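Local coordinates for uncharacterized protein (Jannaschia sp. CCS1, PDB 2PYQ), which is of unknown function and belongs to the DUF2853 family, folding as a small, compact, all-helical protein of a single chain, at residues Asp7-Tyr12 and Pro24-Leu29; Asn62-Lys67 and Tyr101-His106. All coordinates share one frame; numbering follows the deposited sequence.

Contact 1: Asp7-Tyr12 and Pro24-Leu29; sequences DLIAQY and PDMALL
The ring of Tyr12 meets Leu29 only obliquely, through Leu29 CD1, and the shorter approach is from Tyr12 CB, just off the ring, 3.9 Å from Leu29 CD2. One face of the ring is turned back on its own helix: Leu8 O lies 3.1 Å above the ring plane, offset toward the rim, with Ile9 N higher above the same face, also toward the rim. Tyr12 CG stands beside the backbone N (chi1 -58°), which folds the ring back along the helix and leaves CB facing the partner segment. Both methyls of Leu29 approach that carbon from the same side, CD1 being 4.0 Å from Tyr12 CB. Leu29 extends its branch with CG opposite the backbone N (chi1 -175°), and CD2 also reaches the preceding turn of segment 7-12, where it lies 4.0 Å from Ile9 O and a little farther from Ile9 CG2. That same Ile9 methyl, CG2, receives the end of Met26, a selenomethionine, whose CE comes within 3.7 Å. The Met26 chain is bent at both chi2 and chi3, and this curl brings its terminal methyl back toward Ile9. No hydrogen bond crosses between the segments, which meet by van der Waals packing, almost all of it between apolar groups. At the start of helix 26-36, Asp25 is the N-cap: its OD1 accepts from Leu28 N at 3.2 Å, the donor standing well above the carboxylate plane. The contact thus pairs helix 4-18 with the first turn of helix 26-36. Leu16 and Ala13 extend the first helix's side of the interface, Glu30 and Thr33 the second's, while Tyr95 and, from helix 96-106, Ala97 and Val98 pack on Tyr12.

Contact 2: Asn62-Lys67 and Tyr101-His106; sequences NFLMKK and YMLTKH
Leu64 and Leu103 mark the nearest approach of the two backbones, their CA atoms 8.0 Å apart. Segment 101-106 is regular helix, whereas 62-65 contains a wider, pi-type turn; separately, the bond from Lys67 N to Phe63 O is weak. Phe63 points toward the other helix with CG opposite its backbone N (chi1 -178°), and its ring arrives edge first. Ring atom CZ lies 3.5 Å from Thr104 OG1, which sits at the ring edge, in its plane, and the two side chains cross at about a right angle. The neighbouring ring atom, CE2, is 4.1 Å from Leu103 CB, again near the ring plane. Leu64 then supplies a methyl to the same residue: its CD2 is 4.0 Å from Leu103 CB and 4.1 Å from Leu103 CD1. Leu103 CB thus meets the Phe63 edge and the Leu64 methyl side by side. Outside the two segments, Tyr100 stacks on the Phe63 ring, while Ile80 and Val83 of helix 74-87 pack on Leu64 and Leu103 respectively. Four buried side chains thus fasten segment 62-67 to helix 96-106 without a hydrogen bond across the segments. The polar side-chain atom among these contacts, Thr104 OG1, is hydrogen-bonded within its own helix to Tyr100 O. The hydroxyl is therefore satisfied where it meets the phenyl edge, whose C-H groups, slightly positive, probably make oxygen a tolerable neighbour in an otherwise apolar contact.

In the fold
Both segments of contact 1 precede those of contact 2 in the sequence, and the centres of the two contacts lie about 16 Å apart. Contact 1 joins helices 4-18 and 26-36; contact 2 joins helices 53-65 and 96-106. The pairs share no helix, yet they touch directly through helix 96-106: Tyr101 OH lies 2.8 Å from Asp25 N, a probable hydrogen bond, and Leu28 CD2 packs on Tyr101 CE2 and Lys105 CD. One side of helix 96-106 thus faces the N-terminal helix pair, while Leu103 points toward helix 53-65 and Thr104 flanks it. This late helix ties early and middle parts of the chain into one compact, strand-free fold.

Contact 1: Asp7-Tyr12 and Pro24-Leu29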
loop_
_atom_site.group_PDB
_atom_site.type_symbol
_atom_site.label_atom_id
_atom_site.label_comp_id
_atom_site.label_asym_id
_atom_site.label_seq_id
_atom_site.Cartn_x
_atom_site.Cartn_y
_atom_site.Cartn_z
ATOM N N ASP A 7 -7.533 14.382 -3.404
ATOM C CA ASP A 7 -8.681 13.480 -3.095
ATOM C C ASP A 7 -8.182 12.062 -2.790
ATOM O O ASP A 7 -8.680 11.418 -1.847
ATOM C CB ASP A 7 -9.703 13.406 -4.231
ATOM C CG ASP A 7 -10.496 14.712 -4.425
ATOM O OD1 ASP A 7 -10.543 15.591 -3.514
ATOM O OD2 ASP A 7 -11.114 14.856 -5.529
ATOM N N LEU A 8 -7.212 11.590 -3.566
ATOM C CA LEU A 8 -6.621 10.256 -3.380
ATOM C C LEU A 8 -5.894 10.128 -2.048
ATOM O O LEU A 8 -6.165 9.206 -1.334
ATOM C CB LEU A 8 -5.676 9.872 -4.521
ATOM C CG LEU A 8 -6.360 9.362 -5.772
ATOM C CD1 LEU A 8 -5.358 9.231 -6.899
ATOM C CD2 LEU A 8 -7.039 8.018 -5.474
ATOM N N ILE A 9 -4.981 11.048 -1.734
ATOM C CA ILE A 9 -4.259 11.005 -0.468
ATOM C C ILE A 9 -5.247 11.076 0.727
ATOM O O ILE A 9 -5.076 10.348 1.687
ATOM C CB ILE A 9 -3.173 12.092 -0.347
ATOM C CG1 ILE A 9 -2.035 11.788 -1.324
ATOM C CG2 ILE A 9 -2.565 12.117 1.075
ATOM C CD1 ILE A 9 -1.083 12.893 -1.500
ATOM N N ALA A 10 -6.270 11.929 0.628
ATOM C CA ALA A 10 -7.335 12.028 1.654
ATOM C C ALA A 10 -8.051 10.701 1.820
ATOM O O ALA A 10 -8.317 10.266 2.952
ATOM C CB ALA A 10 -8.321 13.132 1.307
ATOM N N GLN A 11 -8.363 10.038 0.701
ATOM C CA GLN A 11 -8.989 8.719 0.737
ATOM C C GLN A 11 -8.062 7.675 1.373
ATOM O O GLN A 11 -8.501 6.870 2.196
ATOM C CB GLN A 11 -9.409 8.246 -0.657
ATOM C CG GLN A 11 -10.236 6.947 -0.637
ATOM C CD GLN A 11 -11.503 7.073 0.186
ATOM O OE1 GLN A 11 -12.288 8.026 -0.004
ATOM N NE2 GLN A 11 -11.719 6.150 1.127
ATOM N N TYR A 12 -6.781 7.697 0.985
ATOM C CA TYR A 12 -5.809 6.756 1.582
ATOM C C TYR A 12 -5.729 6.927 3.110
ATOM O O TYR A 12 -5.691 5.949 3.833
ATOM C CB TYR A 12 -4.399 6.954 1.015
ATOM C CG TYR A 12 -4.258 6.815 -0.484
ATOM C CD1 TYR A 12 -5.168 6.071 -1.257
ATOM C CD2 TYR A 12 -3.148 7.376 -1.136
ATOM C CE1 TYR A 12 -5.004 5.944 -2.640
ATOM C CE2 TYR A 12 -2.979 7.241 -2.489
ATOM C CZ TYR A 12 -3.895 6.522 -3.236
ATOM O OH TYR A 12 -3.728 6.378 -4.575
ATOM N N PRO A 24 -2.564 7.513 10.480
ATOM C CA PRO A 24 -1.669 7.661 9.321
ATOM C C PRO A 24 -0.517 8.647 9.533
ATOM O O PRO A 24 -0.729 9.747 10.093
ATOM C CB PRO A 24 -2.624 8.140 8.216
ATOM C CG PRO A 24 -3.748 8.744 8.909
ATOM C CD PRO A 24 -3.859 8.131 10.272
ATOM N N ASP A 25 0.684 8.246 9.128
ATOM C CA ASP A 25 1.877 9.115 9.125
ATOM C C ASP A 25 1.786 9.793 7.762
ATOM O O ASP A 25 2.107 9.194 6.734
ATOM C CB ASP A 25 3.142 8.282 9.305
ATOM C CG ASP A 25 4.423 9.095 9.251
ATOM O OD1 ASP A 25 4.472 10.239 8.732
ATOM O OD2 ASP A 25 5.433 8.540 9.736
HETATM N N MSE A 26 1.288 11.018 7.742
HETATM C CA MSE A 26 1.029 11.727 6.474
HETATM C C MSE A 26 2.284 11.987 5.643
HETATM O O MSE A 26 2.233 11.928 4.412
HETATM C CB MSE A 26 0.271 13.049 6.709
HETATM C CG MSE A 26 -1.129 12.854 7.300
HETATM SE SE MSE A 26 -2.330 11.774 6.212
HETATM C CE MSE A 26 -2.471 12.891 4.693
ATOM N N ALA A 27 3.388 12.292 6.331
ATOM C CA ALA A 27 4.667 12.522 5.652
ATOM C C ALA A 27 5.070 11.254 4.907
ATOM O O ALA A 27 5.408 11.327 3.745
ATOM C CB ALA A 27 5.732 12.921 6.657
ATOM N N LEU A 28 4.989 10.095 5.560
ATOM C CA LEU A 28 5.306 8.828 4.892
ATOM C C LEU A 28 4.321 8.524 3.772
ATOM O O LEU A 28 4.729 8.104 2.681
ATOM C CB LEU A 28 5.345 7.678 5.897
ATOM C CG LEU A 28 5.691 6.296 5.341
ATOM C CD1 LEU A 28 7.051 6.300 4.653
ATOM C CD2 LEU A 28 5.568 5.244 6.432
ATOM N N LEU A 29 3.032 8.669 4.060
ATOM C CA LEU A 29 1.994 8.408 3.065
ATOM C C LEU A 29 2.219 9.218 1.785
ATOM O O LEU A 29 2.072 8.681 0.695
ATOM C CB LEU A 29 0.589 8.684 3.640
ATOM C CG LEU A 29 -0.597 8.338 2.729
ATOM C CD1 LEU A 29 -0.605 6.841 2.243
ATOM C CD2 LEU A 29 -1.893 8.680 3.491
#

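Contact 2: Asn62-Lys67 and Tyr101-His106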
loop_
_atom_site.group_PDB
_atom_site.type_symbol
_atom_site.label_atom_id
_atom_site.label_comp_id
_atom_site.label_asym_id
_atom_site.label_seq_id
_atom_site.Cartn_x
_atom_site.Cartn_y
_atom_site.Cartn_z
ATOM N N ASN A 62 8.766 -7.170 -6.789
ATOM C CA ASN A 62 9.041 -5.791 -7.251
ATOM C C ASN A 62 9.040 -4.745 -6.161
ATOM O O ASN A 62 9.847 -3.830 -6.244
ATOM C CB ASN A 62 8.104 -5.354 -8.392
ATOM C CG ASN A 62 8.336 -6.135 -9.669
ATOM O OD1 ASN A 62 9.386 -6.755 -9.861
ATOM N ND2 ASN A 62 7.356 -6.091 -10.560
ATOM N N PHE A 63 8.168 -4.858 -5.160
ATOM C CA PHE A 63 8.139 -3.864 -4.084
ATOM C C PHE A 63 8.980 -4.285 -2.869
ATOM O O PHE A 63 9.909 -3.596 -2.507
ATOM C CB PHE A 63 6.712 -3.511 -3.680
ATOM C CG PHE A 63 6.650 -2.456 -2.619
ATOM C CD1 PHE A 63 6.993 -1.131 -2.923
ATOM C CD2 PHE A 63 6.288 -2.776 -1.290
ATOM C CE1 PHE A 63 6.966 -0.135 -1.934
ATOM C CE2 PHE A 63 6.252 -1.782 -0.313
ATOM C CZ PHE A 63 6.607 -0.459 -0.626
ATOM N N LEU A 64 8.667 -5.424 -2.251
ATOM C CA LEU A 64 9.376 -5.848 -1.034
ATOM C C LEU A 64 10.832 -6.129 -1.265
ATOM O O LEU A 64 11.688 -5.608 -0.543
ATOM C CB LEU A 64 8.707 -7.069 -0.364
ATOM C CG LEU A 64 7.271 -6.841 0.130
ATOM C CD1 LEU A 64 6.746 -8.116 0.754
ATOM C CD2 LEU A 64 7.192 -5.674 1.120
HETATM N N MSE A 65 11.112 -6.872 -2.306
HETATM C CA MSE A 65 12.482 -7.353 -2.594
HETATM C C MSE A 65 13.270 -6.248 -3.350
HETATM O O MSE A 65 14.325 -5.880 -2.963
HETATM C CB MSE A 65 12.481 -8.691 -3.343
HETATM C CG MSE A 65 12.324 -9.903 -2.458
HETATM SE SE MSE A 65 11.667 -11.350 -3.523
HETATM C CE MSE A 65 12.401 -12.682 -2.846
ATOM N N LYS A 66 12.708 -5.769 -4.444
ATOM C CA LYS A 66 13.428 -4.806 -5.292
ATOM C C LYS A 66 13.514 -3.400 -4.685
ATOM O O LYS A 66 14.589 -2.793 -4.732
ATOM C CB LYS A 66 12.821 -4.742 -6.692
ATOM N N LYS A 67 12.414 -2.874 -4.146
ATOM C CA LYS A 67 12.379 -1.495 -3.627
ATOM C C LYS A 67 12.731 -1.362 -2.144
ATOM O O LYS A 67 13.622 -0.562 -1.790
ATOM C CB LYS A 67 11.054 -0.809 -3.943
ATOM C CG LYS A 67 10.722 -0.729 -5.464
ATOM C CD LYS A 67 11.797 -0.027 -6.320
ATOM C CE LYS A 67 11.384 0.036 -7.789
ATOM N N TYR A 101 2.126 1.399 1.889
ATOM C CA TYR A 101 2.328 2.095 3.151
ATOM C C TYR A 101 2.334 1.078 4.293
ATOM O O TYR A 101 3.224 1.080 5.129
ATOM C CB TYR A 101 1.218 3.132 3.376
ATOM C CG TYR A 101 1.238 3.791 4.741
ATOM C CD1 TYR A 101 0.628 3.172 5.857
ATOM C CD2 TYR A 101 1.857 5.012 4.938
ATOM C CE1 TYR A 101 0.643 3.751 7.114
ATOM C CE2 TYR A 101 1.871 5.621 6.195
ATOM C CZ TYR A 101 1.273 4.981 7.282
ATOM O OH TYR A 101 1.318 5.587 8.517
HETATM N N MSE A 102 1.317 0.212 4.310
HETATM C CA MSE A 102 1.197 -0.800 5.394
HETATM C C MSE A 102 2.381 -1.766 5.394
HETATM O O MSE A 102 2.873 -2.096 6.464
HETATM C CB MSE A 102 -0.146 -1.539 5.342
HETATM C CG MSE A 102 -1.294 -0.721 5.897
HETATM SE SE MSE A 102 -2.869 -1.859 6.164
HETATM C CE MSE A 102 -3.161 -1.672 4.652
ATOM N N LEU A 103 2.825 -2.207 4.233
ATOM C CA LEU A 103 3.986 -3.098 4.158
ATOM C C LEU A 103 5.263 -2.395 4.654
ATOM O O LEU A 103 6.069 -2.993 5.374
ATOM C CB LEU A 103 4.201 -3.626 2.747
ATOM C CG LEU A 103 3.123 -4.613 2.256
ATOM C CD1 LEU A 103 3.245 -4.817 0.777
ATOM C CD2 LEU A 103 3.233 -5.939 3.015
ATOM N N THR A 104 5.455 -1.144 4.244
ATOM C CA THR A 104 6.618 -0.352 4.700
ATOM C C THR A 104 6.661 -0.247 6.241
ATOM O O THR A 104 7.733 -0.486 6.865
ATOM C CB THR A 104 6.611 1.054 4.041
ATOM O OG1 THR A 104 6.627 0.906 2.614
ATOM C CG2 THR A 104 7.825 1.835 4.461
ATOM N N LYS A 105 5.532 0.122 6.842
ATOM C CA LYS A 105 5.342 0.073 8.308
ATOM C C LYS A 105 5.610 -1.307 8.930
ATOM O O LYS A 105 6.305 -1.402 9.891
ATOM C CB LYS A 105 3.963 0.562 8.719
ATOM C CG LYS A 105 3.676 1.991 8.577
ATOM C CD LYS A 105 4.737 2.754 8.987
ATOM C CE LYS A 105 4.288 3.806 9.815
ATOM N NZ LYS A 105 5.188 3.871 11.009
ATOM N N HIS A 106 5.010 -2.327 8.334
ATOM C CA HIS A 106 5.064 -3.698 8.867
ATOM C C HIS A 106 6.472 -4.235 8.951
ATOM O O HIS A 106 6.824 -4.876 9.924
ATOM C CB HIS A 106 4.228 -4.627 7.976
ATOM C CG HIS A 106 4.264 -6.047 8.379
ATOM N ND1 HIS A 106 3.457 -6.546 9.385
ATOM C CD2 HIS A 106 4.954 -7.105 7.885
ATOM C CE1 HIS A 106 3.710 -7.852 9.523
ATOM N NE2 HIS A 106 4.611 -8.205 8.637
#